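PDB 3P51: polyketide cyclase / dehydrase and lipid transport from Nitrosospira multiformis, which is of unknown function but probably binds a hydrophobic ligand inside its sheet-and-helix cavity, as many Bet v 1-like proteins do. Local coordinates for residues M76-G79 with S84-E87; Y89-N94 with T127-L132; R16-I21 with I63-I68. All blocks are in the same frame, centred on the assembly; numbering follows the deposited sequence.

In the fold
The three contacts show how chemistry follows depth in a helix-grip fold. Contact 1 is a surface contact, polar and partly built through water, at the turn between strands 71-78 and 88-100. Contacts 2 and 3 are buried and each sets an aromatic side chain of a helix against the sheet: helix 120-139 over strand 88-100 in contact 2, helix 14-21 at the end of strand 58-66 in contact 3. Contact 2 is carried by one bond between tyrosine hydroxyls, contact 3 by an indole N-H on a carboxylate. The shared sheet ties them together: Met76 pairs with Tyr91 on the next strand, and Ile63 packs on Val92 across strand 71-78.

Contact 1: M76-G79 with S84-E87; sequences MDEG and SSGE
Glu78 and Ser85 meet by their polar ends across the mouth of a turn, and the orientation of each explains the bond. Glu78 leaves the backbone with CG anti to its carbonyl carbon and then bends at chi2 (-86°), which swings the carboxylate over to the segment 84-87. Ser85 points toward it, with OG held between its own backbone N and carbonyl carbon (chi1 50°). Ser85 OG donates to Glu78 OE1 at 2.8 Å, arriving from above the carboxylate plane, 37° out of it, and not within it. One water reinforces the same corner: it donates to Glu78 OE1 at 2.7 Å while accepting from Ser85 N at 2.7 Å and from Gly79 N. Two backbone N-H groups and one carboxylate oxygen are thus tied through a single solvent molecule. Beside it, Ser84 CA lies 3.0 Å from Gly79 O in a C-H...O contact.

Within 84-87 a second carboxylate fixes the turn. Glu87 OE2 accepts from Ser84 OG at 2.6 Å and, on its anti lone pair, from Ser84 N; Ser81 OG adds a further bond. Behind the contact, Asp77 is directed to Arg51 and Thr61, and Asp77 and Glu78 form a classic beta bulge opposite Leu59. Residues 84-87 themselves make a type I beta turn, with Glu87 N bonded to Ser84 O at 3.0 Å. The whole belongs to the hairpin connection that, in the related PYR/PYL receptors, carries the latch loop beside the pocket; whether it acts so here is unknown.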
loop_
_atom_site.group_PDB
_atom_site.type_symbol
_atom_site.label_atom_id
_atom_site.label_comp_id
_atom_site.label_asym_id
_atom_site.label_seq_id
_atom_site.Cartn_x
_atom_site.Cartn_y
_atom_site.Cartn_z
HETATM N N MSE A 76 -2.297 10.033 -17.710
HETATM C CA MSE A 76 -2.569 10.313 -19.112
HETATM C C MSE A 76 -3.043 11.761 -19.232
HETATM O O MSE A 76 -4.168 12.088 -18.858
HETATM C CB MSE A 76 -3.633 9.372 -19.665
HETATM C CG MSE A 76 -3.788 9.488 -21.163
HETATM SE SE MSE A 76 -5.577 8.959 -21.745
HETATM C CE MSE A 76 -5.430 7.062 -21.264
ATOM N N ASP A 77 -2.180 12.624 -19.757
ATOM C CA ASP A 77 -2.459 14.057 -19.821
ATOM C C ASP A 77 -3.295 14.449 -21.050
ATOM O O ASP A 77 -4.057 15.418 -21.016
ATOM C CB ASP A 77 -1.141 14.839 -19.800
ATOM C CG ASP A 77 -0.181 14.354 -18.702
ATOM O OD1 ASP A 77 -0.649 13.979 -17.605
ATOM O OD2 ASP A 77 1.046 14.357 -18.943
ATOM N N GLU A 78 -3.128 13.717 -22.143
ATOM C CA GLU A 78 -3.969 13.916 -23.313
ATOM C C GLU A 78 -4.239 12.563 -23.945
ATOM O O GLU A 78 -3.437 11.643 -23.815
ATOM C CB GLU A 78 -3.304 14.831 -24.352
ATOM C CG GLU A 78 -2.748 16.142 -23.822
ATOM C CD GLU A 78 -3.768 17.262 -23.750
ATOM O OE1 GLU A 78 -4.979 17.031 -24.023
ATOM O OE2 GLU A 78 -3.340 18.389 -23.413
ATOM N N GLY A 79 -5.364 12.450 -24.642
ATOM C CA GLY A 79 -5.682 11.225 -25.347
ATOM C C GLY A 79 -6.830 11.451 -26.304
ATOM O O GLY A 79 -7.510 12.465 -26.217
ATOM N N SER A 84 -10.109 11.968 -23.927
ATOM C CA SER A 84 -9.500 13.279 -24.103
ATOM C C SER A 84 -9.610 14.072 -22.803
ATOM O O SER A 84 -10.427 13.747 -21.936
ATOM C CB SER A 84 -10.189 14.050 -25.232
ATOM O OG SER A 84 -11.432 14.579 -24.795
ATOM N N SER A 85 -8.813 15.128 -22.681
ATOM C CA SER A 85 -8.790 15.911 -21.451
ATOM C C SER A 85 -10.057 16.737 -21.283
ATOM O O SER A 85 -10.298 17.297 -20.211
ATOM C CB SER A 85 -7.538 16.795 -21.361
ATOM O OG SER A 85 -7.337 17.542 -22.541
ATOM N N GLY A 86 -10.865 16.797 -22.339
ATOM C CA GLY A 86 -12.137 17.491 -22.284
ATOM C C GLY A 86 -13.218 16.619 -21.677
ATOM O O GLY A 86 -14.226 17.119 -21.197
ATOM N N GLU A 87 -13.011 15.306 -21.675
ATOM C CA GLU A 87 -14.037 14.414 -21.140
ATOM C C GLU A 87 -13.669 13.659 -19.851
ATOM O O GLU A 87 -14.560 13.243 -19.114
ATOM C CB GLU A 87 -14.568 13.467 -22.221
ATOM C CG GLU A 87 -13.504 12.726 -22.984
ATOM C CD GLU A 87 -13.859 12.550 -24.448
ATOM O OE1 GLU A 87 -15.061 12.509 -24.783
ATOM O OE2 GLU A 87 -12.924 12.455 -25.270
HETATM O O HOH W 1 -6.908 15.289 -24.609
#

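Contact 2: Y89-N94 with T127-L132; sequences YNYVGN and TVYRSL
Tyr91 and Tyr129 approach from opposite directions and meet at their ring edges, each hydroxyl lying at or near the plane of the other ring. Tyr129 OH sits in the plane of the Tyr91 ring, and Tyr91 OH lies near that of Tyr129, so neither oxygen is placed over a face. Other aromatic groups flank the pair: Trp114 meets the Tyr91 ring with planes about 15° apart, and Trp110 meets that of Tyr129 at about 30°.

The two hydroxyl oxygens, Tyr91 OH and Tyr129 OH, are 2.5 Å apart, a short hydrogen bond in which either could be the donor. Tyr91 OH comes within 3.1 Å of Tyr129 CE2, whereas Tyr129 OH stays 3.5 Å from Tyr91 CZ. On the strand, Tyr91 has CG anti to its backbone N (chi1 -171°), which carries the ring out from the strand to reach Tyr129. Tyr129 OH has a second hydrogen-bond partner, Tyr74 OH, so three tyrosines of different elements are linked through one buried oxygen. That second bond probably helps fix the hydroxyl's place in a largely apolar interior.

Gly93 passes beside the pair. Its CA is 4.1 Å from Tyr129 OH, and a side chain on it would begin only 3.2 Å from that same atom, a tight fit.

In the fold, helix 120-139 lies against the curved sheet as in other helix-grip proteins, and this contact joins it to strand 88-100 near the centre of the chain. Strand 71-78, bearing Tyr74 and Met76, runs along one side of strand 88-100; strand 105-116, bearing Trp110 and Trp114, runs along the other, with Val4 and Asn6 of strand 3-10 touching Tyr129 beyond it.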
loop_
_atom_site.group_PDB
_atom_site.type_symbol
_atom_site.label_atom_id
_atom_site.label_comp_id
_atom_site.label_asym_id
_atom_site.label_seq_id
_atom_site.Cartn_x
_atom_site.Cartn_y
_atom_site.Cartn_z
ATOM N N TYR A 89 -10.639 13.496 -16.337
ATOM C CA TYR A 89 -9.504 14.100 -15.643
ATOM C C TYR A 89 -8.908 13.160 -14.598
ATOM O O TYR A 89 -9.534 12.164 -14.213
ATOM C CB TYR A 89 -9.846 15.470 -15.036
ATOM C CG TYR A 89 -10.941 15.492 -13.987
ATOM C CD1 TYR A 89 -10.631 15.498 -12.626
ATOM C CD2 TYR A 89 -12.284 15.565 -14.352
ATOM C CE1 TYR A 89 -11.633 15.549 -11.656
ATOM C CE2 TYR A 89 -13.295 15.616 -13.390
ATOM C CZ TYR A 89 -12.963 15.608 -12.048
ATOM O OH TYR A 89 -13.965 15.649 -11.100
ATOM N N ASN A 90 -7.688 13.471 -14.167
ATOM C CA ASN A 90 -6.985 12.657 -13.182
ATOM C C ASN A 90 -6.896 11.192 -13.578
ATOM O O ASN A 90 -7.111 10.314 -12.744
ATOM C CB ASN A 90 -7.658 12.767 -11.811
ATOM C CG ASN A 90 -7.595 14.171 -11.242
ATOM O OD1 ASN A 90 -6.811 15.005 -11.706
ATOM N ND2 ASN A 90 -8.416 14.442 -10.225
ATOM N N TYR A 91 -6.577 10.920 -14.838
ATOM C CA TYR A 91 -6.338 9.549 -15.252
ATOM C C TYR A 91 -4.998 9.067 -14.711
ATOM O O TYR A 91 -3.975 9.704 -14.931
ATOM C CB TYR A 91 -6.331 9.391 -16.775
ATOM C CG TYR A 91 -6.300 7.932 -17.158
ATOM C CD1 TYR A 91 -7.455 7.279 -17.578
ATOM C CD2 TYR A 91 -5.129 7.186 -17.037
ATOM C CE1 TYR A 91 -7.431 5.934 -17.897
ATOM C CE2 TYR A 91 -5.096 5.833 -17.352
ATOM C CZ TYR A 91 -6.257 5.219 -17.778
ATOM O OH TYR A 91 -6.242 3.889 -18.089
ATOM N N VAL A 92 -5.014 7.939 -14.006
ATOM C CA VAL A 92 -3.781 7.306 -13.523
ATOM C C VAL A 92 -3.750 5.858 -13.979
ATOM O O VAL A 92 -4.727 5.127 -13.802
ATOM C CB VAL A 92 -3.675 7.330 -11.994
ATOM C CG1 VAL A 92 -2.483 6.451 -11.521
ATOM C CG2 VAL A 92 -3.548 8.770 -11.480
ATOM N N GLY A 93 -2.646 5.454 -14.597
ATOM C CA GLY A 93 -2.453 4.072 -15.009
ATOM C C GLY A 93 -1.409 3.468 -14.092
ATOM O O GLY A 93 -0.525 4.186 -13.625
ATOM N N ASN A 94 -1.519 2.169 -13.817
ATOM C CA ASN A 94 -0.687 1.520 -12.802
ATOM C C ASN A 94 -0.378 0.117 -13.298
ATOM O O ASN A 94 -1.255 -0.737 -13.320
ATOM C CB ASN A 94 -1.449 1.483 -11.467
ATOM C CG ASN A 94 -0.627 0.903 -10.309
ATOM O OD1 ASN A 94 0.328 0.163 -10.506
ATOM N ND2 ASN A 94 -1.024 1.234 -9.090
ATOM N N THR A 127 -10.501 -2.405 -23.603
ATOM C CA THR A 127 -10.045 -2.874 -24.901
ATOM C C THR A 127 -8.569 -2.581 -25.113
ATOM O O THR A 127 -7.816 -3.446 -25.556
ATOM C CB THR A 127 -10.876 -2.259 -26.036
ATOM O OG1 THR A 127 -12.178 -2.856 -26.038
ATOM C CG2 THR A 127 -10.207 -2.496 -27.385
ATOM N N VAL A 128 -8.158 -1.357 -24.800
ATOM C CA VAL A 128 -6.752 -0.977 -24.881
ATOM C C VAL A 128 -5.864 -1.857 -23.995
ATOM O O VAL A 128 -4.920 -2.491 -24.476
ATOM C CB VAL A 128 -6.556 0.514 -24.531
ATOM C CG1 VAL A 128 -5.093 0.807 -24.177
ATOM C CG2 VAL A 128 -7.036 1.399 -25.693
ATOM N N TYR A 129 -6.162 -1.910 -22.700
ATOM C CA TYR A 129 -5.341 -2.715 -21.797
ATOM C C TYR A 129 -5.290 -4.197 -22.159
ATOM O O TYR A 129 -4.253 -4.822 -22.033
ATOM C CB TYR A 129 -5.769 -2.514 -20.345
ATOM C CG TYR A 129 -5.339 -1.166 -19.827
ATOM C CD1 TYR A 129 -4.103 -0.643 -20.176
ATOM C CD2 TYR A 129 -6.176 -0.399 -19.029
ATOM C CE1 TYR A 129 -3.695 0.600 -19.720
ATOM C CE2 TYR A 129 -5.776 0.842 -18.566
ATOM C CZ TYR A 129 -4.536 1.337 -18.915
ATOM O OH TYR A 129 -4.127 2.570 -18.462
ATOM N N ARG A 130 -6.399 -4.758 -22.624
ATOM C CA ARG A 130 -6.403 -6.174 -22.976
ATOM C C ARG A 130 -5.495 -6.431 -24.176
ATOM O O ARG A 130 -4.816 -7.449 -24.243
ATOM C CB ARG A 130 -7.834 -6.666 -23.225
ATOM C CG ARG A 130 -8.617 -6.825 -21.933
ATOM C CD ARG A 130 -10.119 -6.824 -22.136
ATOM N NE ARG A 130 -10.821 -6.781 -20.850
ATOM C CZ ARG A 130 -12.141 -6.671 -20.725
ATOM N NH1 ARG A 130 -12.909 -6.584 -21.815
ATOM N NH2 ARG A 130 -12.697 -6.640 -19.515
ATOM N N SER A 131 -5.463 -5.484 -25.107
ATOM C CA SER A 131 -4.586 -5.599 -26.269
ATOM C C SER A 131 -3.115 -5.496 -25.889
ATOM O O SER A 131 -2.296 -6.280 -26.354
ATOM C CB SER A 131 -4.928 -4.534 -27.317
ATOM O OG SER A 131 -3.916 -4.477 -28.309
ATOM N N LEU A 132 -2.778 -4.522 -25.048
ATOM C CA LEU A 132 -1.400 -4.355 -24.597
ATOM C C LEU A 132 -0.913 -5.605 -23.857
ATOM O O LEU A 132 0.179 -6.113 -24.116
ATOM C CB LEU A 132 -1.268 -3.125 -23.693
ATOM C CG LEU A 132 -1.660 -1.761 -24.282
ATOM C CD1 LEU A 132 -1.614 -0.683 -23.213
ATOM C CD2 LEU A 132 -0.767 -1.384 -25.448
#

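Contact 3: R16-I21 with I63-I68; sequences RVWSRI and IAYSEI
Trp18 reaches Glu67 and Tyr65 because its CG is anti to the backbone N (chi1 -176°), which drives the indole outward from the helix, while Glu67 sets off away from the helix and turns back through a bend at chi2 (69°). Trp18 NE1 then donates to Glu67 OE1 at 3.0 Å along a nearly straight N-H (163°). The oxygen lies in the indole plane, at the ring edge, yet the N-H arrives well above the carboxylate plane. The six-membered ring is also approached obliquely by Tyr65, its OH 3.4 Å from Trp18 CZ2; the two rings are inclined to each other, with centroids 5.8 Å apart. Tyr65 OH has its hydrogen bond elsewhere, with Arg22 O. A leucine in place of Trp18 would probably leave the Glu67 carboxylate without its indole N-H partner and open a gap beside the Tyr65 ring. Trp18 also packs on Ile72 of strand 71-78 and Leu97 of strand 88-100, which packs helix 14-21 onto these two strands. Next to it, Ala64, Tyr65 and Ser66 pair antiparallel with a strand of the third subunit, so the sheet continues across that interface.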
loop_
_atom_site.group_PDB
_atom_site.type_symbol
_atom_site.label_atom_id
_atom_site.label_comp_id
_atom_site.label_asym_id
_atom_site.label_seq_id
_atom_site.Cartn_x
_atom_site.Cartn_y
_atom_site.Cartn_z
ATOM N N ARG A 16 12.758 -11.532 -16.373
ATOM C CA ARG A 16 12.737 -11.377 -17.823
ATOM C C ARG A 16 11.609 -10.456 -18.276
ATOM O O ARG A 16 11.795 -9.586 -19.145
ATOM C CB ARG A 16 12.594 -12.747 -18.480
ATOM C CG ARG A 16 12.817 -12.760 -19.973
ATOM C CD ARG A 16 13.518 -14.044 -20.373
ATOM N NE ARG A 16 13.547 -14.221 -21.820
ATOM C CZ ARG A 16 12.665 -14.948 -22.498
ATOM N NH1 ARG A 16 11.679 -15.568 -21.861
ATOM N NH2 ARG A 16 12.769 -15.057 -23.817
ATOM N N VAL A 17 10.427 -10.647 -17.704
ATOM C CA VAL A 17 9.304 -9.788 -18.062
ATOM C C VAL A 17 9.611 -8.348 -17.677
ATOM O O VAL A 17 9.396 -7.434 -18.464
ATOM C CB VAL A 17 7.992 -10.227 -17.400
ATOM C CG1 VAL A 17 6.871 -9.332 -17.874
ATOM C CG2 VAL A 17 7.675 -11.686 -17.746
ATOM N N TRP A 18 10.123 -8.145 -16.466
ATOM C CA TRP A 18 10.465 -6.793 -16.026
ATOM C C TRP A 18 11.499 -6.174 -16.963
ATOM O O TRP A 18 11.361 -5.031 -17.386
ATOM C CB TRP A 18 10.974 -6.801 -14.575
ATOM C CG TRP A 18 11.258 -5.416 -14.005
ATOM C CD1 TRP A 18 12.453 -4.964 -13.505
ATOM C CD2 TRP A 18 10.341 -4.314 -13.894
ATOM N NE1 TRP A 18 12.329 -3.659 -13.086
ATOM C CE2 TRP A 18 11.046 -3.238 -13.305
ATOM C CE3 TRP A 18 8.991 -4.138 -14.220
ATOM C CZ2 TRP A 18 10.448 -1.995 -13.041
ATOM C CZ3 TRP A 18 8.390 -2.887 -13.964
ATOM C CH2 TRP A 18 9.124 -1.841 -13.381
ATOM N N SER A 19 12.541 -6.933 -17.296
ATOM C CA SER A 19 13.593 -6.405 -18.152
ATOM C C SER A 19 13.014 -5.856 -19.453
ATOM O O SER A 19 13.521 -4.888 -20.026
ATOM C CB SER A 19 14.650 -7.476 -18.440
ATOM O OG SER A 19 15.504 -7.040 -19.479
ATOM N N ARG A 20 11.938 -6.480 -19.911
ATOM C CA ARG A 20 11.313 -6.106 -21.170
ATOM C C ARG A 20 10.437 -4.839 -21.072
ATOM O O ARG A 20 10.428 -4.025 -21.993
ATOM C CB ARG A 20 10.482 -7.284 -21.695
ATOM C CG ARG A 20 9.832 -7.051 -23.065
ATOM C CD ARG A 20 10.871 -7.058 -24.181
ATOM N NE ARG A 20 10.250 -7.157 -25.505
ATOM C CZ ARG A 20 10.238 -6.187 -26.417
ATOM N NH1 ARG A 20 10.824 -5.024 -26.159
ATOM N NH2 ARG A 20 9.649 -6.388 -27.595
ATOM N N ILE A 21 9.710 -4.669 -19.965
ATOM C CA ILE A 21 8.723 -3.583 -19.865
ATOM C C ILE A 21 9.153 -2.405 -18.994
ATOM O O ILE A 21 8.431 -1.428 -18.887
ATOM C CB ILE A 21 7.391 -4.091 -19.292
ATOM C CG1 ILE A 21 7.574 -4.554 -17.843
ATOM C CG2 ILE A 21 6.833 -5.217 -20.154
ATOM C CD1 ILE A 21 6.312 -4.490 -17.018
ATOM N N ILE A 63 4.631 9.274 -13.116
ATOM C CA ILE A 63 4.374 9.910 -11.822
ATOM C C ILE A 63 4.895 9.079 -10.648
ATOM O O ILE A 63 4.993 9.571 -9.520
ATOM C CB ILE A 63 2.875 10.204 -11.632
ATOM C CG1 ILE A 63 2.084 8.893 -11.532
ATOM C CG2 ILE A 63 2.339 11.081 -12.800
ATOM C CD1 ILE A 63 0.569 9.096 -11.413
ATOM N N ALA A 64 5.211 7.810 -10.907
ATOM C CA ALA A 64 5.843 6.972 -9.899
ATOM C C ALA A 64 6.494 5.772 -10.576
ATOM O O ALA A 64 5.988 5.258 -11.579
ATOM C CB ALA A 64 4.831 6.517 -8.832
ATOM N N TYR A 65 7.621 5.344 -10.019
ATOM C CA TYR A 65 8.368 4.203 -10.541
ATOM C C TYR A 65 8.975 3.447 -9.361
ATOM O O TYR A 65 9.537 4.052 -8.441
ATOM C CB TYR A 65 9.473 4.685 -11.481
ATOM C CG TYR A 65 10.167 3.599 -12.272
ATOM C CD1 TYR A 65 9.895 3.419 -13.621
ATOM C CD2 TYR A 65 11.100 2.766 -11.674
ATOM C CE1 TYR A 65 10.543 2.425 -14.361
ATOM C CE2 TYR A 65 11.755 1.771 -12.401
ATOM C CZ TYR A 65 11.465 1.609 -13.748
ATOM O OH TYR A 65 12.104 0.629 -14.482
ATOM N N SER A 66 8.834 2.127 -9.376
ATOM C CA SER A 66 9.394 1.289 -8.332
ATOM C C SER A 66 10.159 0.109 -8.928
ATOM O O SER A 66 9.575 -0.784 -9.552
ATOM C CB SER A 66 8.305 0.787 -7.389
ATOM O OG SER A 66 8.884 0.040 -6.321
ATOM N N GLU A 67 11.475 0.118 -8.750
ATOM C CA GLU A 67 12.291 -0.999 -9.180
ATOM C C GLU A 67 12.032 -2.166 -8.227
ATOM O O GLU A 67 11.927 -3.319 -8.655
ATOM C CB GLU A 67 13.774 -0.615 -9.161
ATOM C CG GLU A 67 14.723 -1.780 -9.405
ATOM C CD GLU A 67 14.642 -2.304 -10.834
ATOM O OE1 GLU A 67 14.089 -1.600 -11.708
ATOM O OE2 GLU A 67 15.136 -3.423 -11.081
ATOM N N ILE A 68 11.928 -1.865 -6.933
ATOM C CA ILE A 68 11.770 -2.918 -5.937
ATOM C C ILE A 68 10.416 -3.614 -6.060
ATOM O O ILE A 68 10.338 -4.828 -5.928
ATOM C CB ILE A 68 12.010 -2.410 -4.501
ATOM C CG1 ILE A 68 11.902 -3.561 -3.492
ATOM C CG2 ILE A 68 11.060 -1.282 -4.151
ATOM C CD1 ILE A 68 12.074 -3.121 -2.040
#